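Local atomic coordinates of sulfhydryl oxidase 1 (Homo sapiens, PDB entry 3LLK), a protein that uses a bound flavin (FAD) to catalyse the oxidation of thiols to disulfides, passing the electrons on to molecular oxygen. Residues Leu122-Ala133 / Ala147-Val158. Residues are numbered along the deposited sequence; the frame is centred on the assembly and turned at random.
Sequences LWVLFHFLTVQA and AKEVLPAIRGYV. With FAD (flavin-adenine dinucleotide), chain D.
Ile154 lays its CG2 methyl squarely over the Phe126 ring, a CH-pi contact 3.5 Å from that methyl to the ring centroid and 8° off the normal. With CG2 anti to the backbone N, the branched chain offers one methyl to the ring while CD1 runs on toward Thr130. Val158 CG2 meets Phe126 CE2 obliquely at 3.5 Å, and Tyr157 CD2 reaches the ring's edge; the Tyr157 hydroxyl is hydrogen-bonded to Glu30. A flat ring suits this place because it can take neighbours over a face and at its rim together.

Helices 122-133 and 150-158 run nearly antiparallel, at 161°, and the segments close in toward the 3-10 turn leading into the second helix, where Ala133 faces Ala147 with CA atoms 5.0 Å apart. Two such small residues permit that approach. Ala133 also accommodates a branched neighbour, its CB touching Val150 CG2 at 3.6 Å; its buried O has no hydrogen-bonding partner in the model. Thr130 turns its methyl to Leu151 and Ile154 and sends OG1 back to His127 O (2.7 Å). Around Leu122 the fit is looser, CD2 coming only within 4.3 Å of Tyr157 CE2, while Glu149 lies on the solvent side.

On another flank of helix 118-134, the adenine sets C2A over the centre of the His127 ring, and Trp123 NE1 donates to FAD O2' (2.8 Å, 165°), its indole face beneath methyl C8M. A leucine in place of Trp123 would probably leave O2' without this donor and the flavin's dimethylbenzene end less firmly seated.

The helix is thus two-sided: an apolar seam joins it to helix 150-161, while aromatic and polar groups bind the cofactor in this Erv1/Alr-family domain.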
ATOM      1  N   LEU A 122      -2.087   3.584  -2.606  1.00 21.67           N
ATOM      2  CA  LEU A 122      -2.063   2.835  -1.355  1.00 21.13           C
ATOM      3  C   LEU A 122      -2.023   1.332  -1.638  1.00 19.13           C
ATOM      4  O   LEU A 122      -1.268   0.601  -0.994  1.00 18.66           O
ATOM      5  CB  LEU A 122      -3.275   3.194  -0.492  1.00 21.96           C
ATOM      6  CG  LEU A 122      -3.173   2.725   0.960  1.00 25.31           C
ATOM      7  CD1 LEU A 122      -1.902   3.295   1.595  1.00 23.72           C
ATOM      8  CD2 LEU A 122      -4.417   3.172   1.725  1.00 23.57           C
ATOM      9  N   TRP A 123      -2.824   0.879  -2.601  1.00 20.12           N
ATOM     10  CA  TRP A 123      -2.820  -0.526  -2.998  1.00 20.06           C
ATOM     11  C   TRP A 123      -1.410  -0.892  -3.458  1.00 21.59           C
ATOM     12  O   TRP A 123      -0.857  -1.914  -3.045  1.00 21.34           O
ATOM     13  CB  TRP A 123      -3.777  -0.776  -4.171  1.00 22.12           C
ATOM     14  CG  TRP A 123      -5.191  -1.100  -3.791  1.00 21.62           C
ATOM     15  CD1 TRP A 123      -6.318  -0.437  -4.184  1.00 23.93           C
ATOM     16  CD2 TRP A 123      -5.633  -2.208  -2.994  1.00 23.04           C
ATOM     17  NE1 TRP A 123      -7.436  -1.066  -3.684  1.00 22.60           N
ATOM     18  CE2 TRP A 123      -7.042  -2.153  -2.951  1.00 24.12           C
ATOM     19  CE3 TRP A 123      -4.972  -3.244  -2.317  1.00 23.68           C
ATOM     20  CZ2 TRP A 123      -7.810  -3.097  -2.250  1.00 25.17           C
ATOM     21  CZ3 TRP A 123      -5.739  -4.185  -1.620  1.00 25.62           C
ATOM     22  CH2 TRP A 123      -7.142  -4.099  -1.595  1.00 24.94           C
ATOM     23  N   VAL A 124      -0.833  -0.057  -4.324  1.00 20.25           N
ATOM     24  CA  VAL A 124       0.499  -0.335  -4.849  1.00 19.48           C
ATOM     25  C   VAL A 124       1.494  -0.450  -3.714  1.00 17.85           C
ATOM     26  O   VAL A 124       2.244  -1.424  -3.656  1.00 18.00           O
ATOM     27  CB  VAL A 124       0.970   0.747  -5.854  1.00 20.98           C
ATOM     28  CG1 VAL A 124       2.367   0.390  -6.403  1.00 20.04           C
ATOM     29  CG2 VAL A 124      -0.012   0.831  -7.009  1.00 21.28           C
ATOM     30  N   LEU A 125       1.472   0.520  -2.800  1.00 16.98           N
ATOM     31  CA  LEU A 125       2.368   0.517  -1.644  1.00 18.40           C
ATOM     32  C   LEU A 125       2.196  -0.765  -0.829  1.00 18.68           C
ATOM     33  O   LEU A 125       3.181  -1.430  -0.502  1.00 18.03           O
ATOM     34  CB  LEU A 125       2.099   1.742  -0.753  1.00 16.41           C
ATOM     35  CG  LEU A 125       2.770   1.833   0.632  1.00 20.70           C
ATOM     36  CD1 LEU A 125       4.285   1.712   0.489  1.00 20.98           C
ATOM     37  CD2 LEU A 125       2.412   3.168   1.309  1.00 19.04           C
ATOM     38  N   PHE A 126       0.946  -1.116  -0.515  1.00 19.60           N
ATOM     39  CA  PHE A 126       0.657  -2.323   0.267  1.00 20.88           C
ATOM     40  C   PHE A 126       1.214  -3.597  -0.390  1.00 20.57           C
ATOM     41  O   PHE A 126       1.889  -4.396   0.262  1.00 20.64           O
ATOM     42  CB  PHE A 126      -0.863  -2.499   0.486  1.00 20.10           C
ATOM     43  CG  PHE A 126      -1.475  -1.538   1.490  1.00 18.80           C
ATOM     44  CD1 PHE A 126      -0.681  -0.758   2.331  1.00 17.56           C
ATOM     45  CD2 PHE A 126      -2.860  -1.422   1.585  1.00 20.64           C
ATOM     46  CE1 PHE A 126      -1.265   0.132   3.254  1.00 17.40           C
ATOM     47  CE2 PHE A 126      -3.453  -0.541   2.502  1.00 20.87           C
ATOM     48  CZ  PHE A 126      -2.652   0.235   3.334  1.00 18.38           C
ATOM     49  N   HIS A 127       0.900  -3.800  -1.668  1.00 21.70           N
ATOM     50  CA  HIS A 127       1.385  -4.977  -2.389  1.00 21.00           C
ATOM     51  C   HIS A 127       2.911  -5.015  -2.356  1.00 19.56           C
ATOM     52  O   HIS A 127       3.522  -6.063  -2.130  1.00 21.44           O
ATOM     53  CB  HIS A 127       0.918  -4.958  -3.849  1.00 19.10           C
ATOM     54  CG  HIS A 127      -0.542  -5.231  -4.023  1.00 23.30           C
ATOM     55  ND1 HIS A 127      -1.115  -6.438  -3.690  1.00 23.87           N
ATOM     56  CD2 HIS A 127      -1.553  -4.444  -4.464  1.00 21.70           C
ATOM     57  CE1 HIS A 127      -2.415  -6.383  -3.913  1.00 21.79           C
ATOM     58  NE2 HIS A 127      -2.706  -5.184  -4.384  1.00 21.90           N
ATOM     59  N   PHE A 128       3.524  -3.863  -2.559  1.00 18.63           N
ATOM     60  CA  PHE A 128       4.970  -3.805  -2.578  1.00 20.22           C
ATOM     61  C   PHE A 128       5.545  -4.226  -1.238  1.00 20.62           C
ATOM     62  O   PHE A 128       6.519  -4.982  -1.195  1.00 20.40           O
ATOM     63  CB  PHE A 128       5.448  -2.408  -2.967  1.00 22.55           C
ATOM     64  CG  PHE A 128       6.724  -2.414  -3.755  1.00 24.09           C
ATOM     65  CD1 PHE A 128       7.911  -2.842  -3.175  1.00 26.48           C
ATOM     66  CD2 PHE A 128       6.730  -2.021  -5.092  1.00 26.76           C
ATOM     67  CE1 PHE A 128       9.096  -2.884  -3.910  1.00 26.68           C
ATOM     68  CE2 PHE A 128       7.908  -2.055  -5.841  1.00 28.83           C
ATOM     69  CZ  PHE A 128       9.094  -2.489  -5.248  1.00 28.38           C
ATOM     70  N   LEU A 129       4.931  -3.764  -0.148  1.00 17.09           N
ATOM     71  CA  LEU A 129       5.401  -4.120   1.181  1.00 20.52           C
ATOM     72  C   LEU A 129       5.318  -5.634   1.390  1.00 19.43           C
ATOM     73  O   LEU A 129       6.245  -6.220   1.933  1.00 20.86           O
ATOM     74  CB  LEU A 129       4.597  -3.384   2.269  1.00 17.27           C
ATOM     75  CG  LEU A 129       4.798  -1.859   2.305  1.00 19.77           C
ATOM     76  CD1 LEU A 129       3.864  -1.226   3.322  1.00 20.26           C
ATOM     77  CD2 LEU A 129       6.253  -1.547   2.649  1.00 17.09           C
ATOM     78  N   THR A 130       4.228  -6.267   0.958  1.00 20.79           N
ATOM     79  CA  THR A 130       4.111  -7.719   1.137  1.00 20.62           C
ATOM     80  C   THR A 130       5.172  -8.473   0.348  1.00 22.70           C
ATOM     81  O   THR A 130       5.746  -9.459   0.840  1.00 21.53           O
ATOM     82  CB  THR A 130       2.711  -8.269   0.736  1.00 20.03           C
ATOM     83  OG1 THR A 130       2.437  -7.985  -0.642  1.00 21.12           O
ATOM     84  CG2 THR A 130       1.639  -7.660   1.609  1.00 19.35           C
ATOM     85  N   VAL A 131       5.444  -8.012  -0.870  1.00 20.77           N
ATOM     86  CA  VAL A 131       6.437  -8.668  -1.692  1.00 22.19           C
ATOM     87  C   VAL A 131       7.840  -8.483  -1.137  1.00 22.88           C
ATOM     88  O   VAL A 131       8.620  -9.429  -1.110  1.00 24.70           O
ATOM     89  CB  VAL A 131       6.377  -8.187  -3.156  1.00 21.56           C
ATOM     90  CG1 VAL A 131       7.556  -8.768  -3.943  1.00 22.19           C
ATOM     91  CG2 VAL A 131       5.055  -8.650  -3.785  1.00 22.73           C
ATOM     92  N   GLN A 132       8.166  -7.276  -0.694  1.00 22.42           N
ATOM     93  CA  GLN A 132       9.479  -7.028  -0.117  1.00 24.52           C
ATOM     94  C   GLN A 132       9.703  -7.992   1.051  1.00 27.42           C
ATOM     95  O   GLN A 132      10.792  -8.538   1.219  1.00 26.54           O
ATOM     96  CB  GLN A 132       9.576  -5.597   0.403  1.00 24.71           C
ATOM     97  CG  GLN A 132       9.658  -4.526  -0.666  1.00 22.22           C
ATOM     98  CD  GLN A 132      11.072  -4.332  -1.187  1.00 25.69           C
ATOM     99  OE1 GLN A 132      11.545  -5.092  -2.025  1.00 22.49           O
ATOM    100  NE2 GLN A 132      11.751  -3.314  -0.682  1.00 23.74           N
ATOM    101  N   ALA A 133       8.659  -8.199   1.852  1.00 27.72           N
ATOM    102  CA  ALA A 133       8.739  -9.083   3.016  1.00 31.03           C
ATOM    103  C   ALA A 133       8.880 -10.551   2.636  1.00 32.76           C
ATOM    104  O   ALA A 133       9.349 -11.360   3.441  1.00 31.86           O
ATOM    105  CB  ALA A 133       7.495  -8.909   3.897  1.00 29.76           C
ATOM    106  N   ALA A 147       8.725  -9.805   9.141  1.00 45.26           N
ATOM    107  CA  ALA A 147       8.012 -10.075   7.897  1.00 42.98           C
ATOM    108  C   ALA A 147       6.547 -10.402   8.161  1.00 42.32           C
ATOM    109  O   ALA A 147       5.651  -9.903   7.473  1.00 41.40           O
ATOM    110  CB  ALA A 147       8.681 -11.232   7.155  1.00 42.68           C
ATOM    111  N   LYS A 148       6.310 -11.236   9.168  1.00 41.45           N
ATOM    112  CA  LYS A 148       4.957 -11.650   9.526  1.00 42.06           C
ATOM    113  C   LYS A 148       4.109 -10.495  10.062  1.00 41.64           C
ATOM    114  O   LYS A 148       2.903 -10.637  10.257  1.00 42.59           O
ATOM    115  CB  LYS A 148       5.016 -12.781  10.560  1.00 42.67           C
ATOM    116  N   GLU A 149       4.733  -9.350  10.296  1.00 41.03           N
ATOM    117  CA  GLU A 149       3.995  -8.209  10.816  1.00 41.19           C
ATOM    118  C   GLU A 149       3.519  -7.259   9.727  1.00 37.93           C
ATOM    119  O   GLU A 149       2.853  -6.262  10.018  1.00 36.45           O
ATOM    120  CB  GLU A 149       4.856  -7.449  11.822  1.00 45.08           C
ATOM    121  CG  GLU A 149       5.129  -8.242  13.087  1.00 51.55           C
ATOM    122  CD  GLU A 149       6.093  -7.544  14.012  1.00 54.94           C
ATOM    123  OE1 GLU A 149       5.780  -6.422  14.463  1.00 57.91           O
ATOM    124  OE2 GLU A 149       7.169  -8.120  14.290  1.00 60.22           O
ATOM    125  N   VAL A 150       3.834  -7.571   8.473  1.00 34.21           N
ATOM    126  CA  VAL A 150       3.438  -6.693   7.381  1.00 30.52           C
ATOM    127  C   VAL A 150       1.935  -6.607   7.146  1.00 29.13           C
ATOM    128  O   VAL A 150       1.370  -5.514   7.136  1.00 30.01           O
ATOM    129  CB  VAL A 150       4.141  -7.090   6.070  1.00 30.25           C
ATOM    130  CG1 VAL A 150       3.589  -6.265   4.910  1.00 31.02           C
ATOM    131  CG2 VAL A 150       5.629  -6.852   6.208  1.00 27.94           C
ATOM    132  N   LEU A 151       1.284  -7.748   6.960  1.00 28.10           N
ATOM    133  CA  LEU A 151      -0.148  -7.747   6.711  1.00 29.69           C
ATOM    134  C   LEU A 151      -0.940  -7.213   7.914  1.00 30.74           C
ATOM    135  O   LEU A 151      -1.904  -6.459   7.747  1.00 29.42           O
ATOM    136  CB  LEU A 151      -0.601  -9.154   6.325  1.00 32.20           C
ATOM    137  CG  LEU A 151      -1.686  -9.244   5.251  1.00 33.95           C
ATOM    138  CD1 LEU A 151      -1.365  -8.320   4.087  1.00 32.07           C
ATOM    139  CD2 LEU A 151      -1.785 -10.682   4.767  1.00 34.30           C
ATOM    140  N   PRO A 152      -0.555  -7.601   9.143  1.00 30.34           N
ATOM    141  CA  PRO A 152      -1.309  -7.077  10.286  1.00 29.82           C
ATOM    142  C   PRO A 152      -1.127  -5.555  10.376  1.00 28.02           C
ATOM    143  O   PRO A 152      -2.070  -4.822  10.692  1.00 27.13           O
ATOM    144  CB  PRO A 152      -0.692  -7.815  11.472  1.00 31.72           C
ATOM    145  CG  PRO A 152      -0.314  -9.153  10.863  1.00 32.29           C
ATOM    146  CD  PRO A 152       0.322  -8.712   9.557  1.00 31.18           C
ATOM    147  N   ALA A 153       0.087  -5.090  10.084  1.00 25.04           N
ATOM    148  CA  ALA A 153       0.391  -3.666  10.122  1.00 24.12           C
ATOM    149  C   ALA A 153      -0.430  -2.928   9.066  1.00 22.42           C
ATOM    150  O   ALA A 153      -0.886  -1.804   9.294  1.00 20.90           O
ATOM    151  CB  ALA A 153       1.870  -3.441   9.879  1.00 27.02           C
ATOM    152  N   ILE A 154      -0.604  -3.559   7.909  1.00 21.28           N
ATOM    153  CA  ILE A 154      -1.395  -2.966   6.836  1.00 20.30           C
ATOM    154  C   ILE A 154      -2.856  -2.930   7.264  1.00 22.64           C
ATOM    155  O   ILE A 154      -3.555  -1.937   7.044  1.00 22.43           O
ATOM    156  CB  ILE A 154      -1.280  -3.779   5.519  1.00 22.50           C
ATOM    157  CG1 ILE A 154       0.078  -3.502   4.862  1.00 22.06           C
ATOM    158  CG2 ILE A 154      -2.429  -3.413   4.562  1.00 22.69           C
ATOM    159  CD1 ILE A 154       0.360  -4.381   3.670  1.00 24.52           C
ATOM    160  N   ARG A 155      -3.325  -4.018   7.872  1.00 23.01           N
ATOM    161  CA  ARG A 155      -4.711  -4.060   8.328  1.00 24.99           C
ATOM    162  C   ARG A 155      -4.873  -2.963   9.373  1.00 23.64           C
ATOM    163  O   ARG A 155      -5.848  -2.220   9.368  1.00 26.12           O
ATOM    164  CB  ARG A 155      -5.036  -5.428   8.946  1.00 27.20           C
ATOM    165  CG  ARG A 155      -6.502  -5.583   9.351  1.00 34.72           C
ATOM    166  CD  ARG A 155      -6.741  -6.899  10.072  1.00 36.64           C
ATOM    167  NE  ARG A 155      -8.129  -7.060  10.503  1.00 39.48           N
ATOM    168  CZ  ARG A 155      -8.572  -8.125  11.166  1.00 39.57           C
ATOM    169  NH1 ARG A 155      -7.738  -9.116  11.473  1.00 37.73           N
ATOM    170  NH2 ARG A 155      -9.844  -8.203  11.526  1.00 40.28           N
ATOM    171  N   GLY A 156      -3.890  -2.857  10.258  1.00 25.18           N
ATOM    172  CA  GLY A 156      -3.939  -1.843  11.289  1.00 26.91           C
ATOM    173  C   GLY A 156      -4.045  -0.450  10.700  1.00 26.91           C
ATOM    174  O   GLY A 156      -4.814   0.377  11.197  1.00 26.63           O
ATOM    175  N   TYR A 157      -3.281  -0.184   9.640  1.00 24.59           N
ATOM    176  CA  TYR A 157      -3.307   1.133   9.015  1.00 25.13           C
ATOM    177  C   TYR A 157      -4.660   1.440   8.392  1.00 25.12           C
ATOM    178  O   TYR A 157      -5.200   2.527   8.557  1.00 25.24           O
ATOM    179  CB  TYR A 157      -2.239   1.271   7.919  1.00 24.70           C
ATOM    180  CG  TYR A 157      -2.260   2.659   7.298  1.00 22.42           C
ATOM    181  CD1 TYR A 157      -1.595   3.724   7.907  1.00 21.52           C
ATOM    182  CD2 TYR A 157      -3.042   2.930   6.177  1.00 20.26           C
ATOM    183  CE1 TYR A 157      -1.717   5.030   7.422  1.00 22.86           C
ATOM    184  CE2 TYR A 157      -3.171   4.230   5.686  1.00 22.78           C
ATOM    185  CZ  TYR A 157      -2.507   5.275   6.317  1.00 21.11           C
ATOM    186  OH  TYR A 157      -2.665   6.568   5.861  1.00 21.50           O
ATOM    187  N   VAL A 158      -5.188   0.482   7.642  1.00 25.19           N
ATOM    188  CA  VAL A 158      -6.478   0.652   6.989  1.00 25.07           C
ATOM    189  C   VAL A 158      -7.571   0.979   8.012  1.00 26.60           C
ATOM    190  O   VAL A 158      -8.338   1.932   7.846  1.00 24.51           O
ATOM    191  CB  VAL A 158      -6.848  -0.633   6.212  1.00 24.88           C
ATOM    192  CG1 VAL A 158      -8.286  -0.569   5.725  1.00 23.20           C
ATOM    193  CG2 VAL A 158      -5.881  -0.800   5.019  1.00 20.37           C
TER
HETATM  194  PA  FAD D 550      -6.545   0.202  -7.945  1.00 31.41           P
HETATM  195  O1A FAD D 550      -6.310   1.332  -7.004  1.00 29.19           O
HETATM  196  O2A FAD D 550      -7.536  -0.878  -7.689  1.00 31.66           O
HETATM  197  O5B FAD D 550      -5.192  -0.511  -8.296  1.00 31.46           O
HETATM  198  C5B FAD D 550      -3.891   0.070  -8.193  1.00 27.32           C
HETATM  199  C4B FAD D 550      -3.133  -0.653  -9.276  1.00 27.49           C
HETATM  200  O4B FAD D 550      -2.595  -1.838  -8.629  1.00 24.24           O
HETATM  201  C3B FAD D 550      -3.586  -0.957 -10.721  1.00 26.44           C
HETATM  202  O3B FAD D 550      -3.476   0.119 -11.652  1.00 29.86           O
HETATM  203  C2B FAD D 550      -2.796  -2.157 -10.985  1.00 27.18           C
HETATM  204  O2B FAD D 550      -1.525  -1.935 -11.514  1.00 30.86           O
HETATM  205  C1B FAD D 550      -2.628  -2.862  -9.630  1.00 25.77           C
HETATM  206  N9A FAD D 550      -3.555  -3.877  -9.239  1.00 23.45           N
HETATM  207  C8A FAD D 550      -4.915  -4.122  -9.570  1.00 22.50           C
HETATM  208  N7A FAD D 550      -5.449  -5.179  -9.054  1.00 22.75           N
HETATM  209  C5A FAD D 550      -4.391  -5.709  -8.328  1.00 23.05           C
HETATM  210  C6A FAD D 550      -4.326  -6.895  -7.572  1.00 23.17           C
HETATM  211  N6A FAD D 550      -5.347  -7.755  -7.457  1.00 22.28           N
HETATM  212  N1A FAD D 550      -3.147  -7.249  -6.944  1.00 25.55           N
HETATM  213  C2A FAD D 550      -1.995  -6.534  -7.073  1.00 26.47           C
HETATM  214  N3A FAD D 550      -2.050  -5.352  -7.827  1.00 24.86           N
HETATM  215  C4A FAD D 550      -3.291  -4.987  -8.436  1.00 23.28           C
HETATM  216  N1  FAD D 550     -13.429   1.991  -3.336  1.00 70.69           N
HETATM  217  C2  FAD D 550     -14.806   1.945  -3.382  1.00 71.00           C
HETATM  218  O2  FAD D 550     -15.363   2.715  -4.182  1.00 71.23           O
HETATM  219  N3  FAD D 550     -15.302   0.989  -2.505  1.00 70.53           N
HETATM  220  C4  FAD D 550     -14.580   0.132  -1.638  1.00 70.71           C
HETATM  221  O4  FAD D 550     -15.204  -0.662  -0.858  1.00 70.86           O
HETATM  222  C4X FAD D 550     -13.206   0.259  -1.665  1.00 70.51           C
HETATM  223  N5  FAD D 550     -12.390  -0.484  -0.753  1.00 69.87           N
HETATM  224  C5X FAD D 550     -10.983  -0.324  -0.639  1.00 70.31           C
HETATM  225  C6  FAD D 550     -10.310  -1.028   0.378  1.00 70.47           C
HETATM  226  C7  FAD D 550      -8.897  -0.881   0.469  1.00 70.48           C
HETATM  227  C7M FAD D 550      -8.236  -1.674   1.598  1.00 71.00           C
HETATM  228  C8  FAD D 550      -8.175  -0.050  -0.438  1.00 69.25           C
HETATM  229  C8M FAD D 550      -6.684   0.207  -0.528  1.00 68.96           C
HETATM  230  C9  FAD D 550      -8.881   0.659  -1.409  1.00 69.41           C
HETATM  231  C9A FAD D 550     -10.293   0.619  -1.553  1.00 69.59           C
HETATM  232  N10 FAD D 550     -11.243   1.257  -2.503  1.00 68.94           N
HETATM  233  C10 FAD D 550     -12.612   1.217  -2.545  1.00 69.87           C
HETATM  234  C1' FAD D 550     -10.635   1.929  -3.608  1.00 66.52           C
HETATM  235  C2' FAD D 550     -10.367   1.154  -4.861  1.00 64.01           C
HETATM  236  O2' FAD D 550      -9.931  -0.192  -4.545  1.00 60.22           O
HETATM  237  C3' FAD D 550      -9.389   1.718  -5.847  1.00 62.75           C
HETATM  238  O3' FAD D 550      -8.150   1.986  -5.202  1.00 59.98           O
HETATM  239  C4' FAD D 550      -9.786   2.888  -6.731  1.00 61.99           C
HETATM  240  O4' FAD D 550     -11.153   2.731  -7.214  1.00 63.31           O
HETATM  241  C5' FAD D 550      -8.885   3.267  -7.826  1.00 58.69           C
HETATM  242  O5' FAD D 550      -8.878   2.177  -8.752  1.00 53.40           O
HETATM  243  P   FAD D 550      -7.818   1.960  -9.865  1.00 51.79           P
HETATM  244  O1P FAD D 550      -8.617   1.470 -10.989  1.00 54.35           O
HETATM  245  O2P FAD D 550      -7.005   3.172 -10.143  1.00 51.54           O
HETATM  246  O3P FAD D 550      -6.797   0.804  -9.400  1.00 41.96           O